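Local coordinates for protein calcium homeostasis modulator 1 (Oryzias latipes, PDB 6LMT) that assembles as an eight-subunit, large-pore membrane channel that probably conducts ions and releases ATP, as related calcium homeostasis modulators do, at residues Ser141-Ile144 / Gly145-Glu148; Thr149-Leu152 / Lys153-Arg157; Ser218-Ile221 / Asp222-Lys226; Asp229-Cys232 / Lys233-Ala236; Gly253-Gln256 / Asn257-Arg260. One frame throughout, in Å; residues are numbered along the deposited sequence.

Contact 1: Ser141-Ile144 / Gly145-Glu148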
loop_
_atom_site.group_PDB
_atom_site.type_symbol
_atom_site.label_atom_id
_atom_site.label_comp_id
_atom_site.label_asym_id
_atom_site.label_seq_id
_atom_site.Cartn_x
_atom_site.Cartn_y
_atom_site.Cartn_z
ATOM N N SER A 141 -37.723 -31.872 24.843
ATOM C CA SER A 141 -37.214 -33.190 25.188
ATOM C C SER A 141 -35.706 -33.220 25.353
ATOM O O SER A 141 -35.134 -34.312 25.439
ATOM C CB SER A 141 -37.615 -34.207 24.121
ATOM O OG SER A 141 -36.934 -33.951 22.906
ATOM N N LEU A 142 -35.045 -32.063 25.372
ATOM C CA LEU A 142 -33.609 -32.047 25.605
ATOM C C LEU A 142 -33.281 -32.335 27.060
ATOM O O LEU A 142 -32.605 -33.322 27.361
ATOM C CB LEU A 142 -33.021 -30.697 25.196
ATOM C CG LEU A 142 -33.015 -30.341 23.713
ATOM C CD1 LEU A 142 -32.503 -28.939 23.542
ATOM C CD2 LEU A 142 -32.160 -31.321 22.936
ATOM N N VAL A 143 -33.779 -31.509 27.976
ATOM C CA VAL A 143 -33.384 -31.574 29.375
ATOM C C VAL A 143 -34.307 -32.436 30.212
ATOM O O VAL A 143 -34.265 -32.340 31.447
ATOM C CB VAL A 143 -33.264 -30.168 29.989
ATOM C CG1 VAL A 143 -32.129 -29.411 29.334
ATOM C CG2 VAL A 143 -34.562 -29.425 29.832
ATOM N N ILE A 144 -35.143 -33.265 29.597
ATOM C CA ILE A 144 -35.810 -34.330 30.335
ATOM C C ILE A 144 -34.905 -35.547 30.261
ATOM O O ILE A 144 -34.094 -35.686 29.339
ATOM C CB ILE A 144 -37.224 -34.646 29.805
ATOM C CG1 ILE A 144 -37.165 -35.193 28.376
ATOM C CG2 ILE A 144 -38.114 -33.419 29.891
ATOM C CD1 ILE A 144 -38.433 -35.873 27.931
ATOM N N GLY A 145 -35.011 -36.423 31.255
ATOM C CA GLY A 145 -34.096 -37.537 31.359
ATOM C C GLY A 145 -32.725 -37.187 31.894
ATOM O O GLY A 145 -31.876 -38.082 32.009
ATOM N N MET A 146 -32.474 -35.920 32.213
ATOM C CA MET A 146 -31.227 -35.471 32.802
ATOM C C MET A 146 -31.422 -35.152 34.274
ATOM O O MET A 146 -32.523 -34.846 34.732
ATOM C CB MET A 146 -30.692 -34.227 32.091
ATOM C CG MET A 146 -30.196 -34.442 30.691
ATOM S SD MET A 146 -29.609 -32.898 29.996
ATOM C CE MET A 146 -29.264 -33.411 28.325
ATOM N N THR A 147 -30.322 -35.212 35.008
ATOM C CA THR A 147 -30.273 -34.756 36.382
ATOM C C THR A 147 -30.175 -33.226 36.373
ATOM O O THR A 147 -29.978 -32.609 35.327
ATOM C CB THR A 147 -29.085 -35.428 37.080
ATOM O OG1 THR A 147 -29.036 -36.796 36.667
ATOM C CG2 THR A 147 -29.242 -35.456 38.599
ATOM N N GLU A 148 -30.367 -32.602 37.537
ATOM C CA GLU A 148 -30.075 -31.178 37.663
ATOM C C GLU A 148 -28.600 -30.887 37.413
ATOM O O GLU A 148 -28.262 -29.870 36.798
ATOM C CB GLU A 148 -30.501 -30.681 39.045
ATOM C CG GLU A 148 -30.234 -29.205 39.306
ATOM C CD GLU A 148 -31.069 -28.282 38.437
ATOM O OE1 GLU A 148 -32.203 -28.666 38.071
ATOM O OE2 GLU A 148 -30.583 -27.179 38.107
#
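Met-146 reaches back over the chain that precedes it, and the thioether end does the touching: CE lies 3.5 Å from Leu-142 O, and SD lies 4.0 Å from Val-143 CA. Side chain to side chain the approach is looser, with Val-143 CG1 at 4.4 Å from Met-146 SD, an apolar contact in which a methyl flanks the sulfur. The methionine can span this distance because its chain is extended beyond CG, with CG set beside the backbone N (chi1 -69°). Neither segment offers the other a hydrogen bond; Ile-144 O and Met-146 N are 3.3 Å apart but meet at a poor angle. What brings Met-146 round is the backbone at Ile-144 and Gly-145. Gly-145 has a positive phi of 77°, on the left-handed side, and the CA atoms of Val-143 and Met-146 end up 5.6 Å apart. Farther out, Val-143 and Met-146 both rest on Lys-151 and Phe-154 of helix 148-155, Val-143 also packs on Ile-134 and Glu-135, and Leu-142 touches Asp-166. Thr-147 occupies the N-cap position of that helix, although its side chain makes no capping bond. The dihedrals of Ile-144 and Gly-145 resemble those of an open type II turn with glycine in its third position, here forming a surface loop that leads the chain into a short helix.

Contact 2: Thr149-Leu152 / Lys153-Arg157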
loop_
_atom_site.group_PDB
_atom_site.type_symbol
_atom_site.label_atom_id
_atom_site.label_comp_id
_atom_site.label_asym_id
_atom_site.label_seq_id
_atom_site.Cartn_x
_atom_site.Cartn_y
_atom_site.Cartn_z
ATOM N N THR A 149 -27.720 -31.786 37.850
ATOM C CA THR A 149 -26.290 -31.661 37.585
ATOM C C THR A 149 -25.987 -31.799 36.099
ATOM O O THR A 149 -25.167 -31.052 35.551
ATOM C CB THR A 149 -25.539 -32.727 38.385
ATOM O OG1 THR A 149 -25.816 -32.552 39.776
ATOM C CG2 THR A 149 -24.041 -32.639 38.167
ATOM N N GLU A 150 -26.653 -32.733 35.428
ATOM C CA GLU A 150 -26.322 -33.011 34.042
ATOM C C GLU A 150 -26.852 -31.938 33.103
ATOM O O GLU A 150 -26.224 -31.654 32.080
ATOM C CB GLU A 150 -26.842 -34.394 33.655
ATOM C CG GLU A 150 -26.364 -34.882 32.306
ATOM C CD GLU A 150 -26.738 -36.319 32.035
ATOM O OE1 GLU A 150 -27.375 -36.943 32.911
ATOM O OE2 GLU A 150 -26.394 -36.829 30.949
ATOM N N LYS A 151 -27.975 -31.310 33.432
ATOM C CA LYS A 151 -28.439 -30.219 32.590
ATOM C C LYS A 151 -27.655 -28.936 32.821
ATOM O O LYS A 151 -27.613 -28.094 31.927
ATOM C CB LYS A 151 -29.933 -29.972 32.792
ATOM C CG LYS A 151 -30.313 -29.474 34.151
ATOM C CD LYS A 151 -31.794 -29.234 34.219
ATOM C CE LYS A 151 -32.185 -28.015 33.408
ATOM N NZ LYS A 151 -31.670 -26.763 34.021
ATOM N N LEU A 152 -27.024 -28.774 33.984
ATOM C CA LEU A 152 -26.084 -27.676 34.146
ATOM C C LEU A 152 -24.847 -27.874 33.289
ATOM O O LEU A 152 -24.287 -26.902 32.780
ATOM C CB LEU A 152 -25.692 -27.515 35.606
ATOM C CG LEU A 152 -26.742 -26.886 36.497
ATOM C CD1 LEU A 152 -26.267 -26.902 37.922
ATOM C CD2 LEU A 152 -26.999 -25.477 36.044
ATOM N N LYS A 153 -24.399 -29.117 33.125
ATOM C CA LYS A 153 -23.301 -29.379 32.204
ATOM C C LYS A 153 -23.735 -29.214 30.761
ATOM O O LYS A 153 -22.918 -28.857 29.909
ATOM C CB LYS A 153 -22.754 -30.784 32.406
ATOM C CG LYS A 153 -22.059 -31.001 33.715
ATOM C CD LYS A 153 -21.533 -32.410 33.800
ATOM C CE LYS A 153 -20.921 -32.673 35.148
ATOM N NZ LYS A 153 -20.449 -34.073 35.255
ATOM N N PHE A 154 -25.006 -29.483 30.472
ATOM C CA PHE A 154 -25.527 -29.342 29.121
ATOM C C PHE A 154 -25.628 -27.876 28.719
ATOM O O PHE A 154 -25.238 -27.500 27.612
ATOM C CB PHE A 154 -26.889 -30.033 29.046
ATOM C CG PHE A 154 -27.537 -29.965 27.706
ATOM C CD1 PHE A 154 -27.113 -30.775 26.680
ATOM C CD2 PHE A 154 -28.577 -29.091 27.477
ATOM C CE1 PHE A 154 -27.703 -30.708 25.454
ATOM C CE2 PHE A 154 -29.163 -29.019 26.256
ATOM C CZ PHE A 154 -28.725 -29.833 25.242
ATOM N N LEU A 155 -26.155 -27.038 29.607
ATOM C CA LEU A 155 -26.302 -25.619 29.334
ATOM C C LEU A 155 -24.984 -24.879 29.356
ATOM O O LEU A 155 -24.876 -23.823 28.737
ATOM C CB LEU A 155 -27.239 -24.984 30.351
ATOM C CG LEU A 155 -28.692 -25.420 30.321
ATOM C CD1 LEU A 155 -29.429 -24.780 31.452
ATOM C CD2 LEU A 155 -29.304 -25.050 29.010
ATOM N N ALA A 156 -23.983 -25.405 30.051
ATOM C CA ALA A 156 -22.690 -24.750 30.104
ATOM C C ALA A 156 -21.929 -24.854 28.800
ATOM O O ALA A 156 -21.002 -24.080 28.587
ATOM C CB ALA A 156 -21.859 -25.332 31.228
ATOM N N ARG A 157 -22.298 -25.773 27.919
ATOM C CA ARG A 157 -21.581 -25.975 26.674
ATOM C C ARG A 157 -22.162 -25.176 25.519
ATOM O O ARG A 157 -21.626 -25.252 24.415
ATOM C CB ARG A 157 -21.551 -27.458 26.338
ATOM C CG ARG A 157 -20.780 -28.274 27.351
ATOM C CD ARG A 157 -20.517 -29.685 26.877
ATOM N NE ARG A 157 -21.734 -30.478 26.739
ATOM C CZ ARG A 157 -22.224 -31.284 27.680
ATOM N NH1 ARG A 157 -21.594 -31.428 28.835
ATOM N NH2 ARG A 157 -23.338 -31.966 27.456
#
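Helix 148-155 is a short helix of about two turns, and here Thr-149 to Leu-152 meet the residues one turn on. Four successive i to i+4 bonds define it: Leu-155 N donates to Lys-151 O at 2.9 Å, Phe-154 N to Glu-150 O at 3.0 Å, Lys-153 N to Thr-149 O at 3.2 Å, and Ala-156 N to Leu-152 O at 3.1 Å. Among the side chains, Lys-151 and Leu-155 lie side by side and point the same way, with Lys-151 NZ 3.9 Å from Leu-155 CD1. The lysine achieves this by curling: CG sits between the backbone N and the carbonyl carbon (chi1 66°), and the chain bends again at its third and fourth torsions. Lys-153 is extended instead, and its CE passes Thr-149 CG2 at 4.3 Å. Phe-154 turns away from the first segment, CG opposite its own backbone N (chi1 -180°), and meets the ring of Phe-164 with planes inclined at about 50°. Two carbonyls near the end of this segment anchor it to other parts of the chain: Leu-155 O accepts from Ser-129 OG and Ala-156 O from Asn-48 ND2. Arg-157 folds back toward Lys-153, whose O lies over one face of the guanidinium group, 3.1 Å above the plane and offset toward the rim.

Contact 3: Ser218-Ile221 / Asp222-Lys226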
loop_
_atom_site.group_PDB
_atom_site.type_symbol
_atom_site.label_atom_id
_atom_site.label_comp_id
_atom_site.label_asym_id
_atom_site.label_seq_id
_atom_site.Cartn_x
_atom_site.Cartn_y
_atom_site.Cartn_z
ATOM N N SER A 218 1.262 21.710 34.980
ATOM C CA SER A 218 1.603 20.747 33.937
ATOM C C SER A 218 2.587 21.327 32.934
ATOM O O SER A 218 3.499 20.626 32.481
ATOM C CB SER A 218 0.341 20.282 33.222
ATOM O OG SER A 218 -0.519 19.603 34.112
ATOM N N HIS A 219 2.414 22.600 32.562
ATOM C CA HIS A 219 3.383 23.237 31.679
ATOM C C HIS A 219 4.725 23.418 32.362
ATOM O O HIS A 219 5.757 23.338 31.700
ATOM C CB HIS A 219 2.886 24.596 31.175
ATOM C CG HIS A 219 1.734 24.511 30.227
ATOM N ND1 HIS A 219 1.845 23.948 28.977
ATOM C CD2 HIS A 219 0.464 24.969 30.320
ATOM C CE1 HIS A 219 0.680 24.018 28.359
ATOM N NE2 HIS A 219 -0.174 24.634 29.152
ATOM N N TYR A 220 4.733 23.648 33.676
ATOM C CA TYR A 220 5.996 23.829 34.378
ATOM C C TYR A 220 6.803 22.545 34.425
ATOM O O TYR A 220 8.036 22.592 34.391
ATOM C CB TYR A 220 5.760 24.338 35.793
ATOM C CG TYR A 220 7.045 24.569 36.538
ATOM C CD1 TYR A 220 7.872 25.622 36.203
ATOM C CD2 TYR A 220 7.437 23.727 37.566
ATOM C CE1 TYR A 220 9.055 25.836 36.868
ATOM C CE2 TYR A 220 8.618 23.934 38.238
ATOM C CZ TYR A 220 9.422 24.992 37.884
ATOM O OH TYR A 220 10.602 25.210 38.550
ATOM N N ILE A 221 6.132 21.397 34.475
ATOM C CA ILE A 221 6.836 20.122 34.512
ATOM C C ILE A 221 7.502 19.821 33.180
ATOM O O ILE A 221 8.676 19.433 33.140
ATOM C CB ILE A 221 5.867 19.009 34.916
ATOM C CG1 ILE A 221 5.474 19.180 36.362
ATOM C CG2 ILE A 221 6.480 17.672 34.726
ATOM C CD1 ILE A 221 4.377 18.334 36.684
ATOM N N ASP A 222 6.774 19.997 32.074
ATOM C CA ASP A 222 7.355 19.756 30.756
ATOM C C ASP A 222 8.490 20.721 30.441
ATOM O O ASP A 222 9.447 20.346 29.759
ATOM C CB ASP A 222 6.275 19.847 29.685
ATOM C CG ASP A 222 5.326 18.675 29.716
ATOM O OD1 ASP A 222 5.748 17.581 30.142
ATOM O OD2 ASP A 222 4.160 18.843 29.302
ATOM N N ILE A 223 8.419 21.948 30.951
ATOM C CA ILE A 223 9.512 22.891 30.760
ATOM C C ILE A 223 10.716 22.504 31.615
ATOM O O ILE A 223 11.857 22.543 31.146
ATOM C CB ILE A 223 9.024 24.326 31.046
ATOM C CG1 ILE A 223 8.018 24.775 29.985
ATOM C CG2 ILE A 223 10.163 25.300 31.094
ATOM C CD1 ILE A 223 8.554 24.788 28.594
ATOM N N GLU A 224 10.483 22.091 32.864
ATOM C CA GLU A 224 11.589 21.765 33.761
ATOM C C GLU A 224 12.325 20.500 33.329
ATOM O O GLU A 224 13.550 20.420 33.477
ATOM C CB GLU A 224 11.073 21.610 35.187
ATOM C CG GLU A 224 12.142 21.402 36.235
ATOM C CD GLU A 224 11.561 21.211 37.620
ATOM O OE1 GLU A 224 10.321 21.215 37.746
ATOM O OE2 GLU A 224 12.338 21.054 38.583
ATOM N N ARG A 225 11.610 19.520 32.772
ATOM C CA ARG A 225 12.263 18.313 32.278
ATOM C C ARG A 225 13.111 18.598 31.056
ATOM O O ARG A 225 14.254 18.135 30.965
ATOM C CB ARG A 225 11.228 17.250 31.945
ATOM C CG ARG A 225 10.617 16.623 33.141
ATOM C CD ARG A 225 9.475 15.765 32.716
ATOM N NE ARG A 225 8.840 15.142 33.862
ATOM C CZ ARG A 225 7.666 14.541 33.800
ATOM N NH1 ARG A 225 7.001 14.540 32.658
ATOM N NH2 ARG A 225 7.140 13.992 34.884
ATOM N N LYS A 226 12.562 19.350 30.097
ATOM C CA LYS A 226 13.320 19.659 28.893
ATOM C C LYS A 226 14.514 20.551 29.191
ATOM O O LYS A 226 15.609 20.278 28.702
ATOM C CB LYS A 226 12.423 20.312 27.848
ATOM C CG LYS A 226 11.415 19.372 27.221
ATOM C CD LYS A 226 10.629 20.093 26.145
ATOM C CE LYS A 226 9.599 19.196 25.498
ATOM N NZ LYS A 226 8.832 19.918 24.451
#
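Tyr-220 O receives Glu-224 N at 2.9 Å, and Ile-221 O receives Arg-225 N at 3.0 Å with a fairly straight N-H...O angle of 159°. These are i to i+4 bonds of the long helix 210-258. Ile-223 N to His-219 O, at 3.1 Å, belongs to the same series, whereas Asp-222 N to Ser-218 O is weak at 3.4 Å. Polar side-chain ends turn elsewhere: Arg-225 NH2 donates to Asn-72 O, tying the helix to the loop after helix 48-70, and Ser-218 OG bonds back to Thr-214 O. His-219 NE2 makes a weak hydrogen bond to Asp-229 OD1 of a second subunit. Outward from the backbone, Tyr-220 and Glu-224 cross obliquely, ring and carboxylate planes 48° apart, with Glu-224 OE1 approaching the CE2 corner of the ring. Glu-224 has an extended chain that brings its carboxylate up to that ring. The same tyrosine packs on Cys-243 of the second subunit and meets His-259 of a third edge-to-face, so one side chain serves two interfaces of the octamer. Ile-221 and Arg-225 lie side by side and point the same way. The isoleucine methyl CG2 is placed opposite the backbone N while CG1 takes the place beside it (chi1 -69°). That methyl sits over the centre of one guanidinium face, 3.4 Å above the plane, with Ile-221 CG2 at 3.5 Å from Arg-225 CZ.

Contact 4: Asp229-Cys232 / Lys233-Ala236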
loop_
_atom_site.group_PDB
_atom_site.type_symbol
_atom_site.label_atom_id
_atom_site.label_comp_id
_atom_site.label_asym_id
_atom_site.label_seq_id
_atom_site.Cartn_x
_atom_site.Cartn_y
_atom_site.Cartn_z
ATOM N N ASP A 229 17.318 18.678 30.577
ATOM C CA ASP A 229 18.008 17.838 29.599
ATOM C C ASP A 229 19.033 18.629 28.802
ATOM O O ASP A 229 20.183 18.197 28.666
ATOM C CB ASP A 229 17.016 17.172 28.648
ATOM C CG ASP A 229 16.294 16.012 29.277
ATOM O OD1 ASP A 229 16.869 15.369 30.174
ATOM O OD2 ASP A 229 15.152 15.734 28.865
ATOM N N GLU A 230 18.644 19.788 28.265
ATOM C CA GLU A 230 19.615 20.568 27.508
ATOM C C GLU A 230 20.661 21.231 28.386
ATOM O O GLU A 230 21.732 21.578 27.878
ATOM C CB GLU A 230 18.954 21.638 26.639
ATOM C CG GLU A 230 18.399 21.130 25.312
ATOM C CD GLU A 230 16.900 20.957 25.288
ATOM O OE1 GLU A 230 16.238 21.404 26.239
ATOM O OE2 GLU A 230 16.375 20.397 24.301
ATOM N N THR A 231 20.400 21.412 29.678
ATOM C CA THR A 231 21.446 21.970 30.527
ATOM C C THR A 231 22.491 20.914 30.853
ATOM O O THR A 231 23.689 21.217 30.911
ATOM C CB THR A 231 20.845 22.564 31.797
ATOM O OG1 THR A 231 19.829 23.503 31.437
ATOM C CG2 THR A 231 21.898 23.304 32.597
ATOM N N CYS A 232 22.059 19.661 31.038
ATOM C CA CYS A 232 23.016 18.568 31.189
ATOM C C CYS A 232 23.856 18.391 29.934
ATOM O O CYS A 232 25.053 18.106 30.024
ATOM C CB CYS A 232 22.302 17.261 31.530
ATOM S SG CYS A 232 21.634 17.142 33.193
ATOM N N LYS A 233 23.260 18.593 28.754
ATOM C CA LYS A 233 24.017 18.426 27.518
ATOM C C LYS A 233 25.045 19.532 27.316
ATOM O O LYS A 233 26.131 19.267 26.798
ATOM C CB LYS A 233 23.077 18.363 26.319
ATOM C CG LYS A 233 22.229 17.124 26.296
ATOM C CD LYS A 233 21.278 17.124 25.126
ATOM C CE LYS A 233 20.365 15.915 25.188
ATOM N NZ LYS A 233 19.391 15.885 24.069
ATOM N N GLU A 234 24.743 20.762 27.718
ATOM C CA GLU A 234 25.744 21.806 27.547
ATOM C C GLU A 234 26.836 21.733 28.612
ATOM O O GLU A 234 27.989 22.088 28.333
ATOM C CB GLU A 234 25.079 23.184 27.520
ATOM C CG GLU A 234 24.409 23.632 28.796
ATOM C CD GLU A 234 23.786 25.002 28.659
ATOM O OE1 GLU A 234 23.826 25.556 27.540
ATOM O OE2 GLU A 234 23.274 25.533 29.668
ATOM N N HIS A 235 26.519 21.256 29.816
ATOM C CA HIS A 235 27.567 20.978 30.790
ATOM C C HIS A 235 28.361 19.730 30.446
ATOM O O HIS A 235 29.488 19.579 30.925
ATOM C CB HIS A 235 26.983 20.846 32.196
ATOM C CG HIS A 235 26.616 22.154 32.818
ATOM N ND1 HIS A 235 27.551 23.000 33.370
ATOM C CD2 HIS A 235 25.421 22.774 32.957
ATOM C CE1 HIS A 235 26.948 24.080 33.833
ATOM N NE2 HIS A 235 25.655 23.969 33.591
ATOM N N ALA A 236 27.803 18.834 29.633
ATOM C CA ALA A 236 28.599 17.732 29.112
ATOM C C ALA A 236 29.578 18.222 28.055
ATOM O O ALA A 236 30.755 17.855 28.082
ATOM C CB ALA A 236 27.691 16.647 28.541
#
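Thr-231 and His-235 stand side by side one helical turn apart, pointing the same way, and the methyl of the first meets the imidazole of the second at its edge. Thr-231 CG2 is 3.6 Å from His-235 CD2 and lies in the ring plane, while Thr-231 O also approaches that edge. The methyl faces the ring because CG2 is turned opposite the threonine's backbone N, which sets OG1 beside the N (chi1 -54°); OG1 bonds back to Met-227 O. Glu-234 also lies beside Thr-231, pointing the same way: its CG, held between its backbone N and carbonyl carbon (chi1 66°), comes within 3.3 Å of Thr-231 O, and its OE2 lies 3.9 Å from Thr-231 CG2. Lys-233 extends straight, its CG 3.3 Å from Asp-229 O. Underneath, regular i to i+4 bonds continue helix 210-258, among them His-235 N to Thr-231 O at 3.0 Å. Other subunits cover the outer sides: Phe-248 of a second subunit stacks on His-235, and Tyr-216 OH of a fourth bonds to His-235 O. The charged ends of Lys-233 and Glu-230 stay apart within the turn, with Lys-233 NZ 5.4 Å from Glu-230 OE2. Their attraction is therefore probably diffuse; within this turn the backbone bonds and apolar contacts probably matter more, while His-235 contributes to contacts with two other subunits.

Contact 5: Gly253-Gln256 / Asn257-Arg260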
loop_
_atom_site.group_PDB
_atom_site.type_symbol
_atom_site.label_atom_id
_atom_site.label_comp_id
_atom_site.label_asym_id
_atom_site.label_seq_id
_atom_site.Cartn_x
_atom_site.Cartn_y
_atom_site.Cartn_z
ATOM N N GLY A 253 50.705 12.998 18.712
ATOM C CA GLY A 253 52.147 12.816 18.757
ATOM C C GLY A 253 52.568 11.453 18.244
ATOM O O GLY A 253 53.663 11.291 17.700
ATOM N N GLU A 254 51.703 10.451 18.415
ATOM C CA GLU A 254 51.931 9.151 17.787
ATOM C C GLU A 254 51.430 9.115 16.347
ATOM O O GLU A 254 52.063 8.482 15.493
ATOM C CB GLU A 254 51.269 8.053 18.613
ATOM C CG GLU A 254 52.012 7.724 19.887
ATOM C CD GLU A 254 51.258 6.755 20.764
ATOM O OE1 GLU A 254 50.059 6.539 20.501
ATOM O OE2 GLU A 254 51.865 6.194 21.703
ATOM N N MET A 255 50.330 9.810 16.042
ATOM C CA MET A 255 49.782 9.853 14.686
ATOM C C MET A 255 50.662 10.622 13.701
ATOM O O MET A 255 50.363 10.605 12.499
ATOM C CB MET A 255 48.377 10.470 14.675
ATOM C CG MET A 255 47.281 9.684 15.399
ATOM S SD MET A 255 46.966 8.013 14.805
ATOM C CE MET A 255 47.671 7.024 16.117
ATOM N N GLN A 256 51.700 11.312 14.182
ATOM C CA GLN A 256 52.765 11.813 13.318
ATOM C C GLN A 256 53.374 10.690 12.486
ATOM O O GLN A 256 53.229 10.654 11.260
ATOM C CB GLN A 256 53.845 12.480 14.172
ATOM C CG GLN A 256 53.413 13.760 14.850
ATOM C CD GLN A 256 54.439 14.268 15.839
ATOM O OE1 GLN A 256 55.468 13.635 16.067
ATOM N NE2 GLN A 256 54.154 15.410 16.447
ATOM N N ASN A 257 54.032 9.739 13.148
ATOM C CA ASN A 257 54.662 8.643 12.428
ATOM C C ASN A 257 53.659 7.606 11.951
ATOM O O ASN A 257 53.965 6.849 11.024
ATOM C CB ASN A 257 55.710 7.967 13.310
ATOM C CG ASN A 257 56.823 8.909 13.714
ATOM O OD1 ASN A 257 56.995 9.210 14.894
ATOM N ND2 ASN A 257 57.579 9.389 12.735
ATOM N N PHE A 258 52.469 7.562 12.551
ATOM C CA PHE A 258 51.530 6.488 12.251
ATOM C C PHE A 258 50.634 6.806 11.059
ATOM O O PHE A 258 50.095 5.885 10.437
ATOM C CB PHE A 258 50.685 6.183 13.489
ATOM C CG PHE A 258 51.453 5.510 14.602
ATOM C CD1 PHE A 258 52.655 4.860 14.349
ATOM C CD2 PHE A 258 50.976 5.536 15.906
ATOM C CE1 PHE A 258 53.356 4.240 15.366
ATOM C CE2 PHE A 258 51.677 4.919 16.929
ATOM C CZ PHE A 258 52.867 4.273 16.658
ATOM N N HIS A 259 50.460 8.085 10.715
ATOM C CA HIS A 259 49.643 8.453 9.564
ATOM C C HIS A 259 50.292 9.559 8.740
ATOM O O HIS A 259 49.597 10.398 8.157
ATOM C CB HIS A 259 48.233 8.852 9.994
ATOM C CG HIS A 259 47.390 7.698 10.445
ATOM N ND1 HIS A 259 47.410 7.217 11.736
ATOM C CD2 HIS A 259 46.494 6.935 9.773
ATOM C CE1 HIS A 259 46.566 6.207 11.841
ATOM N NE2 HIS A 259 45.996 6.016 10.664
ATOM N N ARG A 260 51.620 9.576 8.685
ATOM C CA ARG A 260 52.326 10.405 7.717
ATOM C C ARG A 260 53.598 9.706 7.255
ATOM O O ARG A 260 53.667 9.205 6.134
ATOM C CB ARG A 260 52.648 11.780 8.305
ATOM C CG ARG A 260 53.463 12.669 7.392
ATOM C CD ARG A 260 52.678 13.045 6.159
ATOM N NE ARG A 260 53.463 13.884 5.264
ATOM C CZ ARG A 260 53.502 15.210 5.331
ATOM N NH1 ARG A 260 52.797 15.846 6.255
ATOM N NH2 ARG A 260 54.247 15.894 4.475
#
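Two backbone hydrogen bonds join Glu-254 and Met-255 to the next turn, and they differ in geometry. Phe-258 N donates to Glu-254 O at 3.1 Å, in the carbonyl plane; His-259 N reaches Met-255 O at the same 3.1 Å, but from 49° out of that carbonyl's plane. The apolar contacts centre on Phe-258. Met-255 crosses it at about a right angle and sets CE at the ring edge, in plane, 3.6 Å from Phe-258 CD2. Glu-254 runs alongside, its CB 3.6 Å from Phe-258 CE2. A sulfur-aromatic contact completes the group: Met-255, bent at its second and third torsions, carries SD to 4.1 Å from the centroid of the His-259 ring, an oblique approach 67° off the normal. Polar and ring contacts lead to another subunit: its Lys-213 forms a salt bridge with Glu-254 OE1, its Lys-90 NZ a hydrogen bond with Phe-258 O, and its Tyr-216 meets His-259 edge-to-face. His-259 is the first residue to leave helical angles, with phi at -138°. The arrangement is that of a helix C terminus, the end of helix 210-258, docked against a neighbouring subunit of the octamer.

All five contacts are local, each closing a single turn, and they follow one another along the chain without nesting or crossing. Contact 1 shapes the loop entering helix 148-155, and contact 2 begins where it ends; they touch directly, Met-146 CE lying 3.8 Å from Phe-154 CD1. Contacts 3 and 4 lie along helix 210-258 and contact 5 at its C-terminal end, with centres of contacts 3 and 4 about 16 Å apart and of contacts 4 and 5 about 34 Å apart. The first pair and the last three lie on opposite sides of the chain's centre, contacts 1 and 5 being about 97 Å apart between centres. Contacts 3 to 5 all reach other subunits, unlike contacts 1 and 2.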